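Local coordinates for putative citrate lyase, alfa subunit (Streptococcus mutans, PDB 2HJ0), which belongs to the CitF family of citrate lyase alpha subunits and is built around two large mixed beta-sheets flanked by helices, at residues Ala154-Asp159 with Ala197-Gln202; Leu254-Tyr259 with Leu411-Leu416; Pro422-Lys427 with Val441-Gly446. All coordinates share one frame; numbering follows the deposited sequence.

Contact 1. Residues Ala154-Asp159 with Ala197-Gln202; sequences AIATDD and AKYADQ
The ring of Y199 is the flat group here, and A156 lies over one of its faces: A156 CA stands 4.3 Å above the ring plane, displaced toward the rim. K198 CG lies 4.0 Å above the opposite face of Y199, likewise off-centre. Neither lies over the middle of the ring. The methyl A156 CB reaches the far end of the side chain, 4.1 Å from Y199 OH. At the near end I155 meets the root of the ring at a slant, which is neither face nor edge packing: I155 CG2 is 3.4 Å from Y199 CB and 3.8 Å from Y199 CG. I155 supplies this methyl because CG1 is turned beside the backbone N (chi1 -61°), which places CG2 anti to that N and on the tyrosine side. No hydrogen bond crosses between the segments. The Y199 hydroxyl is instead hydrogen-bonded to E33 OE2, so the buried polar end has its own partner while the ring and CB serve the apolar contact. Both touching elements are helix ends. D158 leaves helix 148-157 with positive phi, and the weak bonds D159 N to A154 O (3.3 Å) and D158 N to I155 O fit the Schellman pattern; A200 is the first residue to depart from helix 191-199. Beyond these ends the chain enters strands 164-169 and 202-207, parallel neighbours joined through Q202 to D163 and A165. Two helices touching just before they deliver adjacent parallel strands is consistent with a Rossmann-like alpha/beta sheet.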
ATOM      1  N   ALA A 154       5.192  -8.974 -14.618  1.00  9.77           N
ATOM      2  CA  ALA A 154       5.457  -8.096 -15.765  1.00 10.58           C
ATOM      3  C   ALA A 154       5.321  -6.618 -15.429  1.00 11.22           C
ATOM      4  O   ALA A 154       6.212  -5.827 -15.742  1.00 14.12           O
ATOM      5  CB  ALA A 154       4.545  -8.434 -16.922  1.00  6.90           C
ATOM      6  N   ILE A 155       4.217  -6.240 -14.795  1.00 10.31           N
ATOM      7  CA  ILE A 155       4.006  -4.849 -14.456  1.00 10.50           C
ATOM      8  C   ILE A 155       5.091  -4.335 -13.521  1.00 11.80           C
ATOM      9  O   ILE A 155       5.584  -3.228 -13.692  1.00 13.36           O
ATOM     10  CB  ILE A 155       2.610  -4.646 -13.840  1.00 10.61           C
ATOM     11  CG1 ILE A 155       1.555  -5.063 -14.867  1.00 10.45           C
ATOM     12  CG2 ILE A 155       2.417  -3.190 -13.413  1.00  9.99           C
ATOM     13  CD1 ILE A 155       0.127  -4.912 -14.416  1.00  9.09           C
ATOM     14  N   ALA A 156       5.502  -5.143 -12.560  1.00 12.43           N
ATOM     15  CA  ALA A 156       6.525  -4.704 -11.625  1.00 14.22           C
ATOM     16  C   ALA A 156       7.925  -4.667 -12.228  1.00 14.97           C
ATOM     17  O   ALA A 156       8.741  -3.834 -11.851  1.00 15.77           O
ATOM     18  CB  ALA A 156       6.508  -5.599 -10.400  1.00 15.00           C
ATOM     19  N   THR A 157       8.197  -5.578 -13.154  1.00 16.47           N
ATOM     20  CA  THR A 157       9.489  -5.661 -13.824  1.00 17.64           C
ATOM     21  C   THR A 157       9.608  -4.575 -14.881  1.00 17.16           C
ATOM     22  O   THR A 157      10.687  -4.310 -15.406  1.00 16.94           O
ATOM     23  CB  THR A 157       9.644  -7.003 -14.515  1.00 18.09           C
ATOM     24  OG1 THR A 157       9.490  -8.037 -13.544  1.00 22.18           O
ATOM     25  CG2 THR A 157      11.020  -7.126 -15.154  1.00 22.43           C
ATOM     26  N   ASP A 158       8.477  -3.954 -15.180  1.00 17.59           N
ATOM     27  CA  ASP A 158       8.381  -2.898 -16.177  1.00 18.44           C
ATOM     28  C   ASP A 158       8.544  -3.419 -17.600  1.00 18.79           C
ATOM     29  O   ASP A 158       8.724  -2.634 -18.528  1.00 19.50           O
ATOM     30  CB  ASP A 158       9.411  -1.785 -15.931  1.00 17.92           C
ATOM     31  CG  ASP A 158       8.963  -0.430 -16.500  1.00 18.34           C
ATOM     32  OD1 ASP A 158       9.738   0.549 -16.411  1.00 19.06           O
ATOM     33  OD2 ASP A 158       7.831  -0.340 -17.022  1.00 15.53           O
ATOM     34  N   ASP A 159       8.482  -4.726 -17.806  1.00 18.85           N
ATOM     35  CA  ASP A 159       8.614  -5.171 -19.172  1.00 20.20           C
ATOM     36  C   ASP A 159       7.265  -4.963 -19.833  1.00 19.41           C
ATOM     37  O   ASP A 159       6.995  -5.477 -20.910  1.00 20.04           O
ATOM     38  CB  ASP A 159       9.101  -6.621 -19.250  1.00 21.80           C
ATOM     39  CG  ASP A 159       8.264  -7.546 -18.449  1.00 23.99           C
ATOM     40  OD1 ASP A 159       8.739  -8.667 -18.140  1.00 24.32           O
ATOM     41  OD2 ASP A 159       7.123  -7.144 -18.133  1.00 26.75           O
ATOM     42  N   ALA A 197      -3.355   0.395 -10.005  1.00 13.81           N
ATOM     43  CA  ALA A 197      -3.286   1.747  -9.474  1.00 13.88           C
ATOM     44  C   ALA A 197      -1.958   2.064  -8.838  1.00 13.64           C
ATOM     45  O   ALA A 197      -1.642   3.223  -8.593  1.00 15.01           O
ATOM     46  CB  ALA A 197      -4.398   1.962  -8.469  1.00 15.06           C
ATOM     47  N   LYS A 198      -1.179   1.033  -8.571  1.00 13.33           N
ATOM     48  CA  LYS A 198       0.113   1.216  -7.937  1.00 14.42           C
ATOM     49  C   LYS A 198       1.248   1.439  -8.941  1.00 14.36           C
ATOM     50  O   LYS A 198       2.193   2.167  -8.660  1.00 14.37           O
ATOM     51  CB  LYS A 198       0.383  -0.003  -7.062  1.00 14.91           C
ATOM     52  CG  LYS A 198       1.683  -0.010  -6.304  1.00 19.05           C
ATOM     53  CD  LYS A 198       1.697  -1.191  -5.317  1.00 23.47           C
ATOM     54  CE  LYS A 198       0.482  -1.130  -4.352  1.00 25.46           C
ATOM     55  NZ  LYS A 198       0.376  -2.264  -3.372  1.00 25.41           N
ATOM     56  N   TYR A 199       1.142   0.840 -10.120  1.00 13.82           N
ATOM     57  CA  TYR A 199       2.189   0.989 -11.114  1.00 14.75           C
ATOM     58  C   TYR A 199       1.841   1.800 -12.361  1.00 14.23           C
ATOM     59  O   TYR A 199       2.728   2.197 -13.107  1.00 14.72           O
ATOM     60  CB  TYR A 199       2.670  -0.390 -11.531  1.00 14.91           C
ATOM     61  CG  TYR A 199       3.387  -1.103 -10.433  1.00 15.43           C
ATOM     62  CD1 TYR A 199       4.708  -0.774 -10.104  1.00 17.59           C
ATOM     63  CD2 TYR A 199       2.748  -2.098  -9.703  1.00 16.32           C
ATOM     64  CE1 TYR A 199       5.375  -1.432  -9.061  1.00 19.56           C
ATOM     65  CE2 TYR A 199       3.392  -2.760  -8.664  1.00 18.03           C
ATOM     66  CZ  TYR A 199       4.703  -2.427  -8.344  1.00 19.22           C
ATOM     67  OH  TYR A 199       5.341  -3.082  -7.316  1.00 19.22           O
ATOM     68  N   ALA A 200       0.558   2.032 -12.593  1.00 13.00           N
ATOM     69  CA  ALA A 200       0.122   2.782 -13.763  1.00 13.16           C
ATOM     70  C   ALA A 200       0.513   4.252 -13.645  1.00 13.14           C
ATOM     71  O   ALA A 200       0.621   4.793 -12.536  1.00 13.31           O
ATOM     72  CB  ALA A 200      -1.399   2.654 -13.933  1.00 10.82           C
ATOM     73  N   ASP A 201       0.736   4.897 -14.787  1.00 13.25           N
ATOM     74  CA  ASP A 201       1.095   6.309 -14.777  1.00 14.70           C
ATOM     75  C   ASP A 201      -0.094   7.161 -14.355  1.00 13.96           C
ATOM     76  O   ASP A 201       0.006   7.983 -13.447  1.00 13.12           O
ATOM     77  CB  ASP A 201       1.594   6.748 -16.151  1.00 15.28           C
ATOM     78  CG  ASP A 201       3.039   6.381 -16.375  1.00 17.65           C
ATOM     79  OD1 ASP A 201       3.738   6.064 -15.384  1.00 16.83           O
ATOM     80  OD2 ASP A 201       3.490   6.418 -17.542  1.00 21.04           O
ATOM     81  N   GLN A 202      -1.213   6.958 -15.032  1.00 12.90           N
ATOM     82  CA  GLN A 202      -2.422   7.669 -14.709  1.00 12.57           C
ATOM     83  C   GLN A 202      -3.527   6.666 -14.385  1.00 12.10           C
ATOM     84  O   GLN A 202      -3.706   5.657 -15.086  1.00 11.14           O
ATOM     85  CB  GLN A 202      -2.829   8.576 -15.865  1.00 13.41           C
ATOM     86  CG  GLN A 202      -2.208   9.933 -15.761  1.00 13.52           C
ATOM     87  CD  GLN A 202      -2.834  10.904 -16.693  1.00 15.49           C
ATOM     88  OE1 GLN A 202      -2.740  10.760 -17.905  1.00 18.50           O
ATOM     89  NE2 GLN A 202      -3.490  11.911 -16.140  1.00 19.19           N
TER

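Contact 2. Residues Leu254-Tyr259 with Leu411-Leu416; sequences LLIAEY and LVISPL
I256 carries the helix side of this contact, its two ends finding different partners on 411-416. The branch methyl I256 CG2 sits 3.7 Å from I413 CB and 4.0 Å from I413 CD1, the two isoleucines meeting at a slant. The longer arm goes elsewhere, extended with chi2 at 176°. Its end, I256 CD1, lies against the N-CA side of the P415 ring, 3.5 Å from P415 CA, and against S414 C. P415 CB is a little further from I256 CD1, at 4.0 Å. On the strand, I413 holds CG1 between its own backbone N and carbonyl carbon (chi1 72°), and the CB and outer methyl both face I256 CG2. These contacts, together with I256 on V442, lay helix 251-265 against a face of the mixed sheet, over the neighbouring parallel strands 409-413 and 440-442, as helices cover sheets in alpha/beta folds. Away from I256 the fit thins quickly. The A257 methyl points away and stays 5.4 Å from the strand segment at its nearest, touching A286 of helix 282-297 instead. Y259 keeps its side chain 7.1 Å off, its end leading further out, and contacts V442 and V465. L254, L255, E258 and Y259 are the partly exposed residues of the helix segment and touch nothing on 411-416; L254 and E258 pack on R289 and F290 of helix 282-297.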
ATOM      1  N   LEU A 254     -18.721 -35.611  -6.373  1.00 26.10           N
ATOM      2  CA  LEU A 254     -18.595 -35.782  -4.922  1.00 24.05           C
ATOM      3  C   LEU A 254     -17.585 -36.870  -4.543  1.00 23.34           C
ATOM      4  O   LEU A 254     -16.913 -36.781  -3.511  1.00 23.97           O
ATOM      5  CB  LEU A 254     -19.954 -36.108  -4.290  1.00 22.79           C
ATOM      6  CG  LEU A 254     -20.895 -34.938  -4.054  1.00 20.73           C
ATOM      7  CD1 LEU A 254     -22.212 -35.441  -3.526  1.00 21.80           C
ATOM      8  CD2 LEU A 254     -20.248 -33.977  -3.081  1.00 21.64           C
ATOM      9  N   LEU A 255     -17.485 -37.899  -5.372  1.00 21.28           N
ATOM     10  CA  LEU A 255     -16.542 -38.969  -5.112  1.00 19.81           C
ATOM     11  C   LEU A 255     -15.144 -38.417  -5.330  1.00 19.41           C
ATOM     12  O   LEU A 255     -14.232 -38.665  -4.544  1.00 19.17           O
ATOM     13  CB  LEU A 255     -16.780 -40.128  -6.072  1.00 20.52           C
ATOM     14  CG  LEU A 255     -15.973 -41.407  -5.847  1.00 19.05           C
ATOM     15  CD1 LEU A 255     -16.618 -42.204  -4.745  1.00 18.95           C
ATOM     16  CD2 LEU A 255     -15.944 -42.226  -7.121  1.00 18.11           C
ATOM     17  N   ILE A 256     -14.985 -37.660  -6.410  1.00 18.56           N
ATOM     18  CA  ILE A 256     -13.696 -37.074  -6.726  1.00 18.28           C
ATOM     19  C   ILE A 256     -13.306 -36.142  -5.590  1.00 18.59           C
ATOM     20  O   ILE A 256     -12.171 -36.176  -5.112  1.00 18.84           O
ATOM     21  CB  ILE A 256     -13.734 -36.305  -8.082  1.00 16.86           C
ATOM     22  CG1 ILE A 256     -14.021 -37.292  -9.221  1.00 15.19           C
ATOM     23  CG2 ILE A 256     -12.400 -35.615  -8.339  1.00 14.81           C
ATOM     24  CD1 ILE A 256     -14.171 -36.671 -10.570  1.00 12.37           C
ATOM     25  N   ALA A 257     -14.250 -35.324  -5.141  1.00 18.71           N
ATOM     26  CA  ALA A 257     -13.985 -34.409  -4.040  1.00 18.34           C
ATOM     27  C   ALA A 257     -13.532 -35.189  -2.821  1.00 18.05           C
ATOM     28  O   ALA A 257     -12.521 -34.852  -2.212  1.00 17.20           O
ATOM     29  CB  ALA A 257     -15.236 -33.616  -3.702  1.00 19.29           C
ATOM     30  N   GLU A 258     -14.280 -36.236  -2.477  1.00 18.82           N
ATOM     31  CA  GLU A 258     -13.943 -37.039  -1.307  1.00 20.13           C
ATOM     32  C   GLU A 258     -12.563 -37.669  -1.398  1.00 19.46           C
ATOM     33  O   GLU A 258     -11.818 -37.662  -0.418  1.00 19.51           O
ATOM     34  CB  GLU A 258     -15.000 -38.117  -1.051  1.00 21.23           C
ATOM     35  CG  GLU A 258     -14.646 -39.008   0.128  1.00 25.18           C
ATOM     36  CD  GLU A 258     -15.851 -39.631   0.826  1.00 29.07           C
ATOM     37  OE1 GLU A 258     -16.723 -40.210   0.122  1.00 30.37           O
ATOM     38  OE2 GLU A 258     -15.912 -39.555   2.087  1.00 28.92           O
ATOM     39  N   TYR A 259     -12.220 -38.213  -2.564  1.00 18.71           N
ATOM     40  CA  TYR A 259     -10.902 -38.809  -2.735  1.00 17.60           C
ATOM     41  C   TYR A 259      -9.855 -37.708  -2.538  1.00 17.06           C
ATOM     42  O   TYR A 259      -8.822 -37.926  -1.898  1.00 17.88           O
ATOM     43  CB  TYR A 259     -10.744 -39.435  -4.131  1.00 17.60           C
ATOM     44  CG  TYR A 259     -11.312 -40.841  -4.302  1.00 18.56           C
ATOM     45  CD1 TYR A 259     -11.372 -41.738  -3.230  1.00 19.23           C
ATOM     46  CD2 TYR A 259     -11.733 -41.296  -5.557  1.00 19.06           C
ATOM     47  CE1 TYR A 259     -11.837 -43.047  -3.408  1.00 18.26           C
ATOM     48  CE2 TYR A 259     -12.195 -42.598  -5.744  1.00 17.36           C
ATOM     49  CZ  TYR A 259     -12.246 -43.465  -4.674  1.00 18.77           C
ATOM     50  OH  TYR A 259     -12.726 -44.747  -4.875  1.00 19.69           O
ATOM     51  N   LEU A 411      -2.789 -30.585  -6.066  1.00 16.34           N
ATOM     52  CA  LEU A 411      -3.761 -31.593  -6.463  1.00 14.99           C
ATOM     53  C   LEU A 411      -4.528 -31.106  -7.672  1.00 15.31           C
ATOM     54  O   LEU A 411      -5.022 -29.982  -7.691  1.00 16.11           O
ATOM     55  CB  LEU A 411      -4.757 -31.878  -5.343  1.00 14.20           C
ATOM     56  CG  LEU A 411      -4.503 -33.146  -4.542  1.00 14.71           C
ATOM     57  CD1 LEU A 411      -3.177 -32.992  -3.803  1.00 16.62           C
ATOM     58  CD2 LEU A 411      -5.644 -33.383  -3.566  1.00 13.91           C
ATOM     59  N   VAL A 412      -4.605 -31.942  -8.695  1.00 15.21           N
ATOM     60  CA  VAL A 412      -5.363 -31.599  -9.889  1.00 14.83           C
ATOM     61  C   VAL A 412      -6.456 -32.665 -10.001  1.00 15.21           C
ATOM     62  O   VAL A 412      -6.203 -33.810 -10.398  1.00 13.65           O
ATOM     63  CB  VAL A 412      -4.473 -31.600 -11.174  1.00 14.30           C
ATOM     64  CG1 VAL A 412      -5.334 -31.426 -12.412  1.00 12.50           C
ATOM     65  CG2 VAL A 412      -3.448 -30.474 -11.101  1.00 12.22           C
ATOM     66  N   ILE A 413      -7.669 -32.295  -9.611  1.00 15.62           N
ATOM     67  CA  ILE A 413      -8.773 -33.234  -9.675  1.00 16.54           C
ATOM     68  C   ILE A 413      -9.679 -32.921 -10.847  1.00 17.00           C
ATOM     69  O   ILE A 413      -9.885 -31.762 -11.191  1.00 18.05           O
ATOM     70  CB  ILE A 413      -9.604 -33.223  -8.369  1.00 17.01           C
ATOM     71  CG1 ILE A 413     -10.414 -31.933  -8.258  1.00 16.54           C
ATOM     72  CG2 ILE A 413      -8.684 -33.346  -7.167  1.00 16.26           C
ATOM     73  CD1 ILE A 413     -11.342 -31.925  -7.074  1.00 17.38           C
ATOM     74  N   SER A 414     -10.206 -33.972 -11.465  1.00 18.61           N
ATOM     75  CA  SER A 414     -11.098 -33.835 -12.615  1.00 20.33           C
ATOM     76  C   SER A 414     -11.635 -35.174 -13.131  1.00 20.59           C
ATOM     77  O   SER A 414     -10.898 -36.162 -13.225  1.00 18.98           O
ATOM     78  CB  SER A 414     -10.399 -33.126 -13.767  1.00 19.40           C
ATOM     79  OG  SER A 414     -11.212 -33.232 -14.919  1.00 19.85           O
ATOM     80  N   PRO A 415     -12.928 -35.212 -13.504  1.00 21.10           N
ATOM     81  CA  PRO A 415     -13.509 -36.459 -14.004  1.00 21.89           C
ATOM     82  C   PRO A 415     -12.655 -37.064 -15.101  1.00 22.82           C
ATOM     83  O   PRO A 415     -11.942 -36.362 -15.814  1.00 22.67           O
ATOM     84  CB  PRO A 415     -14.889 -36.036 -14.488  1.00 20.58           C
ATOM     85  CG  PRO A 415     -14.687 -34.614 -14.862  1.00 22.20           C
ATOM     86  CD  PRO A 415     -13.840 -34.085 -13.744  1.00 21.04           C
ATOM     87  N   LEU A 416     -12.717 -38.382 -15.205  1.00 23.82           N
ATOM     88  CA  LEU A 416     -11.959 -39.118 -16.190  1.00 24.02           C
ATOM     89  C   LEU A 416     -12.334 -38.663 -17.593  1.00 24.67           C
ATOM     90  O   LEU A 416     -11.480 -38.536 -18.467  1.00 24.35           O
ATOM     91  CB  LEU A 416     -12.244 -40.603 -16.020  1.00 24.27           C
ATOM     92  CG  LEU A 416     -11.194 -41.571 -16.552  1.00 25.29           C
ATOM     93  CD1 LEU A 416      -9.853 -41.294 -15.883  1.00 25.08           C
ATOM     94  CD2 LEU A 416     -11.646 -43.001 -16.273  1.00 23.85           C
TER

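Contact 3. Residues Pro422-Lys427 with Val441-Gly446; sequences PTFVDK and VVTEVG
A beta-hairpin turn, joining strand 440-442 to its antiparallel partner 447-449, receives the ring of F424 on V441 and T443. The ring comes from the loop that follows strand 421-422. V441 meets it at the edge, near the ring plane: V441 CG1 is 3.5 Å from F424 CE2 and 3.7 Å from F424 CZ. That methyl is the branch anti to the backbone N of V441 (chi1 169°), and the two side chains approach from opposite directions. T443 comes obliquely instead, neither over a face nor at the edge, with its CG2 3.5 Å from F424 CE1 and also close to CZ. Between them V442 points its CB away from the F424 segment, and its side chain touches Y259 of helix 251-265, so consecutive residues of the strand serve the two faces of the sheet. No hydrogen bond joins F424's segment to the turn; the polar work is done inside the turn by T443. With chi1 at 69° the hydroxyl lies between the backbone N and carbonyl carbon, while the methyl is left for the phenyl ring. T443 OG1 accepts from V445 N at 3.1 Å with an N-H...O angle of 149°, which defines an ST turn, and donates to G446 O at 3.0 Å. These two bonds of OG1 hold chi1 of T443. G446 O accepts a second bond from the backbone N of T443, at 2.9 Å. Helix 470-481 completes the surroundings: I470 and L473 touch F424, and L473 touches T443 as well. The whole is a beta-hairpin whose T443-G446 turn is braced by an ST turn, with a loop phenylalanine packed beside it under helix 470-481.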
ATOM      1  N   PRO A 422     -12.178 -36.774 -23.571  1.00 28.42           N
ATOM      2  CA  PRO A 422     -11.342 -37.363 -22.523  1.00 27.02           C
ATOM      3  C   PRO A 422     -10.566 -36.283 -21.781  1.00 26.40           C
ATOM      4  O   PRO A 422     -10.013 -35.367 -22.395  1.00 25.79           O
ATOM      5  CB  PRO A 422     -10.417 -38.280 -23.304  1.00 25.73           C
ATOM      6  CG  PRO A 422     -10.180 -37.485 -24.545  1.00 27.09           C
ATOM      7  CD  PRO A 422     -11.572 -36.986 -24.898  1.00 28.27           C
ATOM      8  N   THR A 423     -10.517 -36.387 -20.460  1.00 25.24           N
ATOM      9  CA  THR A 423      -9.778 -35.398 -19.701  1.00 23.63           C
ATOM     10  C   THR A 423      -8.298 -35.764 -19.664  1.00 22.78           C
ATOM     11  O   THR A 423      -7.449 -34.902 -19.467  1.00 23.96           O
ATOM     12  CB  THR A 423     -10.313 -35.278 -18.283  1.00 23.67           C
ATOM     13  OG1 THR A 423     -11.684 -34.867 -18.332  1.00 22.88           O
ATOM     14  CG2 THR A 423      -9.502 -34.252 -17.507  1.00 22.33           C
ATOM     15  N   PHE A 424      -7.987 -37.039 -19.870  1.00 20.48           N
ATOM     16  CA  PHE A 424      -6.602 -37.486 -19.864  1.00 19.84           C
ATOM     17  C   PHE A 424      -6.151 -37.963 -21.239  1.00 19.80           C
ATOM     18  O   PHE A 424      -6.763 -38.845 -21.844  1.00 18.55           O
ATOM     19  CB  PHE A 424      -6.416 -38.590 -18.825  1.00 18.13           C
ATOM     20  CG  PHE A 424      -6.738 -38.152 -17.435  1.00 17.59           C
ATOM     21  CD1 PHE A 424      -8.055 -38.078 -17.004  1.00 17.35           C
ATOM     22  CD2 PHE A 424      -5.730 -37.733 -16.579  1.00 16.68           C
ATOM     23  CE1 PHE A 424      -8.366 -37.581 -15.745  1.00 15.98           C
ATOM     24  CE2 PHE A 424      -6.028 -37.234 -15.317  1.00 16.12           C
ATOM     25  CZ  PHE A 424      -7.346 -37.158 -14.904  1.00 15.72           C
ATOM     26  N   VAL A 425      -5.070 -37.381 -21.731  1.00 20.29           N
ATOM     27  CA  VAL A 425      -4.580 -37.741 -23.048  1.00 22.26           C
ATOM     28  C   VAL A 425      -3.062 -37.868 -23.061  1.00 23.62           C
ATOM     29  O   VAL A 425      -2.409 -37.666 -22.042  1.00 23.47           O
ATOM     30  CB  VAL A 425      -4.994 -36.686 -24.074  1.00 21.37           C
ATOM     31  CG1 VAL A 425      -6.505 -36.489 -24.041  1.00 20.57           C
ATOM     32  CG2 VAL A 425      -4.284 -35.397 -23.776  1.00 21.87           C
ATOM     33  N   ASP A 426      -2.498 -38.203 -24.216  1.00 24.33           N
ATOM     34  CA  ASP A 426      -1.058 -38.346 -24.313  1.00 26.09           C
ATOM     35  C   ASP A 426      -0.340 -37.016 -24.461  1.00 25.92           C
ATOM     36  O   ASP A 426       0.841 -36.915 -24.159  1.00 26.52           O
ATOM     37  CB  ASP A 426      -0.682 -39.242 -25.489  1.00 29.19           C
ATOM     38  CG  ASP A 426      -1.038 -40.679 -25.253  1.00 32.10           C
ATOM     39  OD1 ASP A 426      -0.577 -41.247 -24.229  1.00 35.28           O
ATOM     40  OD2 ASP A 426      -1.775 -41.242 -26.093  1.00 34.04           O
ATOM     41  N   LYS A 427      -1.044 -35.995 -24.925  1.00 25.49           N
ATOM     42  CA  LYS A 427      -0.425 -34.692 -25.100  1.00 24.34           C
ATOM     43  C   LYS A 427      -1.517 -33.633 -25.119  1.00 23.71           C
ATOM     44  O   LYS A 427      -2.478 -33.750 -25.872  1.00 24.42           O
ATOM     45  CB  LYS A 427       0.342 -34.685 -26.418  1.00 25.03           C
ATOM     46  CG  LYS A 427       1.375 -33.599 -26.564  1.00 26.83           C
ATOM     47  CD  LYS A 427       2.130 -33.782 -27.880  1.00 28.11           C
ATOM     48  CE  LYS A 427       3.418 -32.978 -27.919  1.00 28.27           C
ATOM     49  NZ  LYS A 427       4.301 -33.428 -29.035  1.00 27.91           N
ATOM     50  N   VAL A 441      -2.870 -36.314  -8.923  1.00 10.82           N
ATOM     51  CA  VAL A 441      -4.037 -36.175  -9.771  1.00 11.69           C
ATOM     52  C   VAL A 441      -5.143 -37.057  -9.179  1.00 12.87           C
ATOM     53  O   VAL A 441      -4.897 -38.202  -8.802  1.00 13.18           O
ATOM     54  CB  VAL A 441      -3.707 -36.614 -11.221  1.00 10.36           C
ATOM     55  CG1 VAL A 441      -4.975 -36.740 -12.043  1.00 10.03           C
ATOM     56  CG2 VAL A 441      -2.779 -35.610 -11.861  1.00  8.24           C
ATOM     57  N   VAL A 442      -6.354 -36.515  -9.079  1.00 13.68           N
ATOM     58  CA  VAL A 442      -7.479 -37.260  -8.522  1.00 14.16           C
ATOM     59  C   VAL A 442      -8.636 -37.368  -9.523  1.00 14.98           C
ATOM     60  O   VAL A 442      -9.057 -36.368 -10.102  1.00 14.63           O
ATOM     61  CB  VAL A 442      -7.995 -36.582  -7.230  1.00 13.58           C
ATOM     62  CG1 VAL A 442      -9.116 -37.402  -6.609  1.00 12.98           C
ATOM     63  CG2 VAL A 442      -6.853 -36.409  -6.245  1.00 12.86           C
ATOM     64  N   THR A 443      -9.134 -38.589  -9.718  1.00 15.87           N
ATOM     65  CA  THR A 443     -10.246 -38.861 -10.629  1.00 17.50           C
ATOM     66  C   THR A 443     -11.279 -39.726  -9.913  1.00 17.94           C
ATOM     67  O   THR A 443     -11.134 -40.001  -8.723  1.00 18.42           O
ATOM     68  CB  THR A 443      -9.774 -39.624 -11.870  1.00 18.28           C
ATOM     69  OG1 THR A 443      -9.386 -40.954 -11.497  1.00 19.96           O
ATOM     70  CG2 THR A 443      -8.593 -38.921 -12.501  1.00 17.59           C
ATOM     71  N   GLU A 444     -12.316 -40.170 -10.617  1.00 18.75           N
ATOM     72  CA  GLU A 444     -13.319 -41.000  -9.950  1.00 18.99           C
ATOM     73  C   GLU A 444     -12.877 -42.460  -9.919  1.00 18.93           C
ATOM     74  O   GLU A 444     -13.501 -43.309  -9.284  1.00 16.96           O
ATOM     75  CB  GLU A 444     -14.690 -40.858 -10.624  1.00 17.85           C
ATOM     76  CG  GLU A 444     -14.863 -41.541 -11.970  1.00 20.68           C
ATOM     77  CD  GLU A 444     -14.247 -40.776 -13.142  1.00 21.64           C
ATOM     78  OE1 GLU A 444     -14.665 -41.029 -14.289  1.00 22.23           O
ATOM     79  OE2 GLU A 444     -13.354 -39.937 -12.929  1.00 20.89           O
ATOM     80  N   VAL A 445     -11.761 -42.726 -10.584  1.00 20.34           N
ATOM     81  CA  VAL A 445     -11.214 -44.064 -10.662  1.00 20.97           C
ATOM     82  C   VAL A 445     -10.052 -44.232  -9.695  1.00 21.69           C
ATOM     83  O   VAL A 445      -9.602 -45.348  -9.429  1.00 22.95           O
ATOM     84  CB  VAL A 445     -10.754 -44.346 -12.087  1.00 20.60           C
ATOM     85  CG1 VAL A 445     -10.227 -45.758 -12.206  1.00 21.49           C
ATOM     86  CG2 VAL A 445     -11.925 -44.141 -13.028  1.00 22.21           C
ATOM     87  N   GLY A 446      -9.574 -43.116  -9.155  1.00 21.00           N
ATOM     88  CA  GLY A 446      -8.474 -43.183  -8.222  1.00 18.87           C
ATOM     89  C   GLY A 446      -7.518 -42.016  -8.288  1.00 18.73           C
ATOM     90  O   GLY A 446      -7.782 -41.002  -8.928  1.00 18.25           O
TER

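How the contacts relate
All three contacts are buried and bring apolar groups together without a hydrogen bond between their segments, although P415 of contact 2 is partly exposed. Contact 1 joins two helix ends beside strands 164-169 and 202-207, across the chain's centre from the others, its centre 38 Å from that of contact 2. Contacts 2 and 3, centres 10 Å apart, share one sheet through neighbouring strands 409-413 and 440-442. They also touch directly: L416 N lies 2.8 Å from E444 OE2, a probable hydrogen bond. Their chemistry follows their place: in contact 1 the Y199 hydroxyl finds E33 outside, contact 2 is aliphatic between helix and strand, and contact 3 adds the T443 bonds of a turn.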